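Local coordinates for protein putative citrate lyase (Ralstonia eutropha, PDB 3QQW) that probably works as a magnesium-dependent lyase of the HpcH/HpaI aldolase and citrate lyase family, perhaps cleaving (S)-citramalyl-CoA, on a TIM-barrel scaffold, at residues E64-E69 and Q99-I104; S195-E200 and D239-A243. All coordinates share one frame; numbering follows the deposited sequence.

Contact 1. Residues E64-E69 and Q99-I104; sequences EREHAE and QDVDII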
ATOM      1  N   GLU C  64     -19.310   5.438 -34.373  1.00 58.50           N
ATOM      2  CA  GLU C  64     -18.934   4.268 -33.566  1.00 54.99           C
ATOM      3  C   GLU C  64     -19.146   2.956 -34.291  1.00 54.42           C
ATOM      4  O   GLU C  64     -18.243   2.128 -34.254  1.00 54.21           O
ATOM      5  CB  GLU C  64     -19.658   4.236 -32.199  1.00 56.39           C
ATOM      6  CG  GLU C  64     -19.233   5.345 -31.253  1.00 58.10           C
ATOM      7  CD  GLU C  64     -20.032   6.629 -31.362  1.00 66.46           C
ATOM      8  OE1 GLU C  64     -21.008   6.667 -32.147  1.00 58.72           O
ATOM      9  OE2 GLU C  64     -19.704   7.587 -30.627  1.00 67.11           O
ATOM     10  N   ARG C  65     -20.309   2.756 -34.941  1.00 49.43           N
ATOM     11  CA  ARG C  65     -20.596   1.537 -35.711  1.00 47.61           C
ATOM     12  C   ARG C  65     -19.622   1.421 -36.899  1.00 50.59           C
ATOM     13  O   ARG C  65     -18.966   0.393 -37.043  1.00 50.70           O
ATOM     14  CB  ARG C  65     -22.054   1.514 -36.197  1.00 46.16           C
ATOM     15  CG  ARG C  65     -22.292   0.531 -37.356  1.00 48.41           C
ATOM     16  CD  ARG C  65     -23.748   0.182 -37.622  1.00 49.63           C
ATOM     17  NE  ARG C  65     -24.344  -0.586 -36.523  1.00 61.44           N
ATOM     18  CZ  ARG C  65     -24.232  -1.905 -36.360  1.00 72.59           C
ATOM     19  NH1 ARG C  65     -23.540  -2.636 -37.238  1.00 52.06           N
ATOM     20  NH2 ARG C  65     -24.799  -2.502 -35.315  1.00 50.55           N
ATOM     21  N   GLU C  66     -19.507   2.489 -37.709  1.00 46.26           N
ATOM     22  CA  GLU C  66     -18.644   2.569 -38.875  1.00 46.13           C
ATOM     23  C   GLU C  66     -17.165   2.253 -38.523  1.00 49.05           C
ATOM     24  O   GLU C  66     -16.502   1.510 -39.259  1.00 49.55           O
ATOM     25  CB  GLU C  66     -18.773   3.969 -39.487  1.00 49.61           C
ATOM     26  CG  GLU C  66     -18.013   4.186 -40.787  1.00 63.88           C
ATOM     27  CD  GLU C  66     -17.936   5.621 -41.280  1.00 84.17           C
ATOM     28  OE1 GLU C  66     -18.763   6.459 -40.847  1.00 72.19           O
ATOM     29  OE2 GLU C  66     -17.044   5.900 -42.115  1.00 78.24           O
ATOM     30  N   HIS C  67     -16.671   2.808 -37.406  1.00 42.78           N
ATOM     31  CA  HIS C  67     -15.307   2.621 -36.937  1.00 39.67           C
ATOM     32  C   HIS C  67     -15.075   1.207 -36.457  1.00 43.99           C
ATOM     33  O   HIS C  67     -14.028   0.632 -36.792  1.00 44.50           O
ATOM     34  CB  HIS C  67     -14.972   3.609 -35.835  1.00 39.42           C
ATOM     35  CG  HIS C  67     -13.503   3.743 -35.628  1.00 41.34           C
ATOM     36  ND1 HIS C  67     -12.806   2.897 -34.763  1.00 41.55           N
ATOM     37  CD2 HIS C  67     -12.636   4.624 -36.173  1.00 42.52           C
ATOM     38  CE1 HIS C  67     -11.547   3.283 -34.832  1.00 39.85           C
ATOM     39  NE2 HIS C  67     -11.401   4.336 -35.644  1.00 41.16           N
ATOM     40  N   ALA C  68     -16.041   0.628 -35.689  1.00 40.34           N
ATOM     41  CA  ALA C  68     -15.927  -0.774 -35.214  1.00 38.97           C
ATOM     42  C   ALA C  68     -15.971  -1.755 -36.417  1.00 42.37           C
ATOM     43  O   ALA C  68     -15.224  -2.726 -36.439  1.00 43.12           O
ATOM     44  CB  ALA C  68     -17.021  -1.097 -34.202  1.00 39.66           C
ATOM     45  N   GLU C  69     -16.773  -1.447 -37.442  1.00 38.48           N
ATOM     46  CA  GLU C  69     -16.860  -2.243 -38.669  1.00 39.55           C
ATOM     47  C   GLU C  69     -15.538  -2.264 -39.411  1.00 43.92           C
ATOM     48  O   GLU C  69     -15.145  -3.307 -39.940  1.00 44.51           O
ATOM     49  CB  GLU C  69     -17.967  -1.706 -39.590  1.00 42.37           C
ATOM     50  CG  GLU C  69     -19.351  -2.174 -39.164  1.00 47.88           C
ATOM     51  CD  GLU C  69     -20.526  -1.497 -39.829  1.00 54.69           C
ATOM     52  OE1 GLU C  69     -20.305  -0.572 -40.640  1.00 63.40           O
ATOM     53  OE2 GLU C  69     -21.677  -1.882 -39.521  1.00 53.62           O
ATOM     54  N   GLN C  99     -22.193  -2.688 -28.639  1.00 43.88           N
ATOM     55  CA  GLN C  99     -22.185  -2.625 -30.100  1.00 43.95           C
ATOM     56  C   GLN C  99     -20.763  -2.865 -30.628  1.00 45.52           C
ATOM     57  O   GLN C  99     -20.608  -3.618 -31.583  1.00 46.49           O
ATOM     58  CB  GLN C  99     -22.743  -1.280 -30.578  1.00 45.96           C
ATOM     59  CG  GLN C  99     -22.855  -1.157 -32.093  1.00 44.06           C
ATOM     60  CD  GLN C  99     -23.407   0.182 -32.484  1.00 58.29           C
ATOM     61  OE1 GLN C  99     -22.662   1.155 -32.646  1.00 44.58           O
ATOM     62  NE2 GLN C  99     -24.726   0.261 -32.617  1.00 55.05           N
ATOM     63  N   ASP C 100     -19.734  -2.274 -29.985  1.00 40.42           N
ATOM     64  CA  ASP C 100     -18.325  -2.503 -30.351  1.00 39.08           C
ATOM     65  C   ASP C 100     -17.997  -3.973 -30.237  1.00 43.68           C
ATOM     66  O   ASP C 100     -17.379  -4.525 -31.124  1.00 43.34           O
ATOM     67  CB  ASP C 100     -17.354  -1.717 -29.447  1.00 39.25           C
ATOM     68  CG  ASP C 100     -17.375  -0.200 -29.511  1.00 47.67           C
ATOM     69  OD1 ASP C 100     -17.818   0.353 -30.550  1.00 49.36           O
ATOM     70  OD2 ASP C 100     -16.903   0.437 -28.541  1.00 48.50           O
ATOM     71  N   VAL C 101     -18.437  -4.613 -29.144  1.00 42.46           N
ATOM     72  CA  VAL C 101     -18.209  -6.040 -28.868  1.00 41.15           C
ATOM     73  C   VAL C 101     -18.932  -6.861 -29.938  1.00 45.23           C
ATOM     74  O   VAL C 101     -18.286  -7.688 -30.588  1.00 44.53           O
ATOM     75  CB  VAL C 101     -18.618  -6.431 -27.424  1.00 42.64           C
ATOM     76  CG1 VAL C 101     -18.598  -7.944 -27.237  1.00 42.43           C
ATOM     77  CG2 VAL C 101     -17.703  -5.756 -26.403  1.00 39.98           C
ATOM     78  N   ASP C 102     -20.236  -6.590 -30.172  1.00 42.13           N
ATOM     79  CA  ASP C 102     -21.007  -7.297 -31.204  1.00 42.46           C
ATOM     80  C   ASP C 102     -20.306  -7.257 -32.562  1.00 47.95           C
ATOM     81  O   ASP C 102     -20.023  -8.302 -33.138  1.00 49.19           O
ATOM     82  CB  ASP C 102     -22.407  -6.692 -31.356  1.00 45.30           C
ATOM     83  CG  ASP C 102     -23.281  -6.743 -30.133  1.00 51.06           C
ATOM     84  OD1 ASP C 102     -22.946  -7.510 -29.194  1.00 49.65           O
ATOM     85  OD2 ASP C 102     -24.296  -5.998 -30.098  1.00 54.84           O
ATOM     86  N   ILE C 103     -19.971  -6.053 -33.041  1.00 43.99           N
ATOM     87  CA  ILE C 103     -19.355  -5.852 -34.355  1.00 43.38           C
ATOM     88  C   ILE C 103     -17.963  -6.489 -34.452  1.00 44.28           C
ATOM     89  O   ILE C 103     -17.697  -7.200 -35.418  1.00 42.73           O
ATOM     90  CB  ILE C 103     -19.311  -4.335 -34.734  1.00 45.65           C
ATOM     91  CG1 ILE C 103     -20.748  -3.753 -34.884  1.00 47.09           C
ATOM     92  CG2 ILE C 103     -18.504  -4.121 -36.007  1.00 42.94           C
ATOM     93  CD1 ILE C 103     -20.779  -2.220 -34.896  1.00 53.06           C
ATOM     94  N   ILE C 104     -17.086  -6.218 -33.469  1.00 40.35           N
ATOM     95  CA  ILE C 104     -15.712  -6.708 -33.514  1.00 38.77           C
ATOM     96  C   ILE C 104     -15.637  -8.234 -33.290  1.00 42.75           C
ATOM     97  O   ILE C 104     -14.984  -8.907 -34.070  1.00 43.26           O
ATOM     98  CB  ILE C 104     -14.775  -5.905 -32.577  1.00 39.27           C
ATOM     99  CG1 ILE C 104     -14.731  -4.429 -33.043  1.00 39.59           C
ATOM    100  CG2 ILE C 104     -13.348  -6.509 -32.561  1.00 36.44           C
ATOM    101  CD1 ILE C 104     -14.231  -3.428 -32.008  1.00 41.91           C
TER
HETATM  102  O   HOH W   1     -16.635   2.075 -32.039  1.00 47.38           O
HETATM  103  O   HOH W   2     -25.924   1.737 -35.150  1.00 56.99           O
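Ile103 sends CG1 back beside its own nitrogen (chi1 -64°), which leaves CG2 anti to that nitrogen and aimed at the 64-69 helix, while Arg65 bends at chi3 to bring its guanidinium over the tip of the same isoleucine. The methyl CG2 of Ile103 lies 3.8 Å from Ala68 CB and also rests on the backbone where Ala68 joins Glu69. The CD1 end of the Ile103 side chain sits under one face of the Arg65 guanidinium, off centre, at 3.6 Å from Arg65 NH1. Arg65 NH1 donates in the guanidinium plane to Glu69 OE2 at 3.0 Å, one helical turn on, a salt bridge that helps fix the rotation of the planar group. Gln99, its chain extended as far as the amide, crosses the arginine at about a right angle, its OE1 3.6 Å from Arg65 CB. One water donates both to Glu64 O and to Asp100 OD1 (2.6 Å from the latter), whereas Asp100 OD2 is taken by His90. The axes of the two short segments approach to 9.0 Å and cross at -34°; here neighbouring outer helices of the barrel meet through a small aliphatic centre, with direct charge pairing kept within one helix and polar links carried by water.

Contact 2. Residues S195-E200 and D239-A243; sequences SPGQFE and DACRA
Phe199 of the 195-200 loop and Arg242 of helix 233-247 form the heart of this contact, and each lays its CB against the flat group of the other. The ring of Phe199 takes Arg242 CB over the centre of one face, a CH-pi contact of 3.7 Å from CB to the ring centroid, while Gln198 CD lies off centre against the opposite face. Beyond CB the arginine passes obliquely over the same face towards its rim, with Arg242 CD 3.6 Å from Phe199 CD2. A bend at chi3 (69°) then carries the guanidinium over Phe199 CB, its plane only 27° from that of the ring. There Arg242 points both terminal nitrogens at one oxygen: Glu200 OE2 accepts from Arg242 NH1 at 3.1 Å and from Arg242 NH2 at 3.2 Å. Both bonds lie in the guanidinium plane, but the carboxylate is turned well out of it, and OE2 uses its anti lone pair for NH2. Arg242 NE has a second carboxylate in Glu246, so bonds and packing together fix the rotation of the group, and the arginine bridges the loop and its own helix.

On the other flank, Asp239 OD1 meets the edge of the Phe199 ring and receives a hydrogen bond from Ser195 OG at 2.6 Å, arriving from above the carboxylate plane. Gln198 leaves its backbone with CG between the nitrogen and the carbonyl carbon (chi1 57°), and a further bend lets Gln198 NE2 donate to Ser195 OG at 3.0 Å; Gln198 OE1 accepts from Asn225. Relayed donation of this kind would probably polarise the serine hydroxyl toward the buried aspartate. With an ionic link and a hydroxyl-carboxylate bond on different flanks of the ring, the loop is probably limited in shifting along the helix.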
ATOM      1  N   SER C 195       7.882  11.701 -16.590  1.00 55.58           N
ATOM      2  CA  SER C 195       9.033  11.212 -15.841  1.00 54.81           C
ATOM      3  C   SER C 195       9.878  12.385 -15.325  1.00 59.74           C
ATOM      4  O   SER C 195       9.962  13.410 -16.011  1.00 60.53           O
ATOM      5  CB  SER C 195       9.869  10.281 -16.707  1.00 55.41           C
ATOM      6  OG  SER C 195       9.109   9.128 -17.014  1.00 51.73           O
ATOM      7  N   PRO C 196      10.458  12.300 -14.103  1.00 55.31           N
ATOM      8  CA  PRO C 196      10.462  11.164 -13.156  1.00 53.27           C
ATOM      9  C   PRO C 196       9.257  11.101 -12.174  1.00 55.58           C
ATOM     10  O   PRO C 196       9.134  10.125 -11.428  1.00 54.06           O
ATOM     11  CB  PRO C 196      11.779  11.388 -12.392  1.00 56.19           C
ATOM     12  CG  PRO C 196      11.939  12.873 -12.353  1.00 61.31           C
ATOM     13  CD  PRO C 196      11.270  13.424 -13.592  1.00 57.37           C
ATOM     14  N   GLY C 197       8.388  12.115 -12.179  1.00 51.48           N
ATOM     15  CA  GLY C 197       7.228  12.203 -11.287  1.00 50.33           C
ATOM     16  C   GLY C 197       6.251  11.042 -11.317  1.00 53.96           C
ATOM     17  O   GLY C 197       5.712  10.653 -10.274  1.00 55.92           O
ATOM     18  N   GLN C 198       6.014  10.471 -12.497  1.00 46.46           N
ATOM     19  CA  GLN C 198       5.085   9.345 -12.669  1.00 42.96           C
ATOM     20  C   GLN C 198       5.614   8.061 -12.023  1.00 43.37           C
ATOM     21  O   GLN C 198       4.853   7.092 -11.867  1.00 39.29           O
ATOM     22  CB  GLN C 198       4.779   9.116 -14.148  1.00 43.50           C
ATOM     23  CG  GLN C 198       6.004   8.865 -15.032  1.00 37.35           C
ATOM     24  CD  GLN C 198       5.643   7.904 -16.142  1.00 50.11           C
ATOM     25  OE1 GLN C 198       4.694   7.103 -16.050  1.00 39.33           O
ATOM     26  NE2 GLN C 198       6.370   7.976 -17.223  1.00 40.08           N
ATOM     27  N   PHE C 199       6.901   8.078 -11.607  1.00 39.75           N
ATOM     28  CA  PHE C 199       7.558   6.958 -10.943  1.00 38.42           C
ATOM     29  C   PHE C 199       7.881   7.283  -9.489  1.00 45.32           C
ATOM     30  O   PHE C 199       8.453   6.433  -8.793  1.00 45.72           O
ATOM     31  CB  PHE C 199       8.853   6.613 -11.688  1.00 40.63           C
ATOM     32  CG  PHE C 199       8.670   6.090 -13.092  1.00 41.81           C
ATOM     33  CD1 PHE C 199       8.028   4.872 -13.325  1.00 43.17           C
ATOM     34  CD2 PHE C 199       9.227   6.759 -14.179  1.00 43.04           C
ATOM     35  CE1 PHE C 199       7.885   4.379 -14.633  1.00 43.39           C
ATOM     36  CE2 PHE C 199       9.099   6.250 -15.475  1.00 44.57           C
ATOM     37  CZ  PHE C 199       8.421   5.079 -15.699  1.00 40.70           C
ATOM     38  N   GLU C 200       7.537   8.511  -9.030  1.00 44.90           N
ATOM     39  CA  GLU C 200       7.933   9.018  -7.714  1.00 47.23           C
ATOM     40  C   GLU C 200       6.806   9.640  -6.870  1.00 52.45           C
ATOM     41  O   GLU C 200       6.909   9.591  -5.640  1.00 54.58           O
ATOM     42  CB  GLU C 200       9.065  10.035  -7.866  1.00 50.63           C
ATOM     43  CG  GLU C 200      10.369   9.365  -8.284  1.00 63.42           C
ATOM     44  CD  GLU C 200      11.438  10.251  -8.893  1.00 82.48           C
ATOM     45  OE1 GLU C 200      11.340  11.495  -8.775  1.00 80.89           O
ATOM     46  OE2 GLU C 200      12.395   9.690  -9.470  1.00 75.36           O
ATOM     47  N   ASP C 239      11.995   5.078 -19.525  1.00 44.31           N
ATOM     48  CA  ASP C 239      10.658   4.838 -18.969  1.00 43.09           C
ATOM     49  C   ASP C 239      10.347   3.337 -18.899  1.00 45.99           C
ATOM     50  O   ASP C 239       9.913   2.853 -17.851  1.00 44.70           O
ATOM     51  CB  ASP C 239       9.580   5.561 -19.794  1.00 44.57           C
ATOM     52  CG  ASP C 239       9.404   7.032 -19.455  1.00 54.58           C
ATOM     53  OD1 ASP C 239      10.258   7.585 -18.717  1.00 56.36           O
ATOM     54  OD2 ASP C 239       8.419   7.633 -19.927  1.00 61.51           O
ATOM     55  N   ALA C 240      10.644   2.592 -19.986  1.00 42.81           N
ATOM     56  CA  ALA C 240      10.447   1.142 -20.049  1.00 40.67           C
ATOM     57  C   ALA C 240      11.302   0.425 -19.011  1.00 48.10           C
ATOM     58  O   ALA C 240      10.790  -0.462 -18.330  1.00 48.04           O
ATOM     59  CB  ALA C 240      10.757   0.627 -21.441  1.00 41.08           C
ATOM     60  N   CYS C 241      12.555   0.863 -18.810  1.00 48.87           N
ATOM     61  CA  CYS C 241      13.461   0.276 -17.805  1.00 50.89           C
ATOM     62  C   CYS C 241      12.987   0.569 -16.366  1.00 53.63           C
ATOM     63  O   CYS C 241      13.026  -0.345 -15.547  1.00 53.96           O
ATOM     64  CB  CYS C 241      14.900   0.728 -18.018  1.00 54.50           C
ATOM     65  SG  CYS C 241      15.722  -0.084 -19.426  1.00 60.80           S
ATOM     66  N   ARG C 242      12.514   1.800 -16.059  1.00 48.10           N
ATOM     67  CA  ARG C 242      12.024   2.129 -14.711  1.00 47.26           C
ATOM     68  C   ARG C 242      10.797   1.308 -14.400  1.00 49.42           C
ATOM     69  O   ARG C 242      10.706   0.732 -13.314  1.00 48.67           O
ATOM     70  CB  ARG C 242      11.712   3.627 -14.543  1.00 47.69           C
ATOM     71  CG  ARG C 242      12.960   4.510 -14.521  1.00 57.72           C
ATOM     72  CD  ARG C 242      12.707   5.850 -13.851  1.00 57.32           C
ATOM     73  NE  ARG C 242      12.489   5.730 -12.405  1.00 57.11           N
ATOM     74  CZ  ARG C 242      12.443   6.765 -11.561  1.00 67.11           C
ATOM     75  NH1 ARG C 242      12.571   8.010 -12.014  1.00 41.75           N
ATOM     76  NH2 ARG C 242      12.254   6.564 -10.262  1.00 42.12           N
ATOM     77  N   ALA C 243       9.858   1.206 -15.371  1.00 44.92           N
ATOM     78  CA  ALA C 243       8.626   0.440 -15.185  1.00 42.59           C
ATOM     79  C   ALA C 243       8.958  -1.029 -15.002  1.00 46.70           C
ATOM     80  O   ALA C 243       8.401  -1.667 -14.102  1.00 47.55           O
ATOM     81  CB  ALA C 243       7.697   0.635 -16.372  1.00 42.08           C
TER

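Both contacts belong to the outer layer of one TIM barrel, on opposite sides of the chain's centre, with their own centres about 35 Å apart. Each is partly buried, mixing buried and exposed residues, yet they join different elements. Contact 1 pairs two helices that follow successive barrel strands; contact 2 ties the loop before helix 202-217 to the helix leading into the last strand. The regular helix pair relies on aliphatic packing and bridging water, the irregular loop on direct polar bonds and an aromatic face. Arginine lies over a carbon atom in both, but its carboxylate partner within the contact belongs to its own helix in contact 1 and to the facing loop in contact 2.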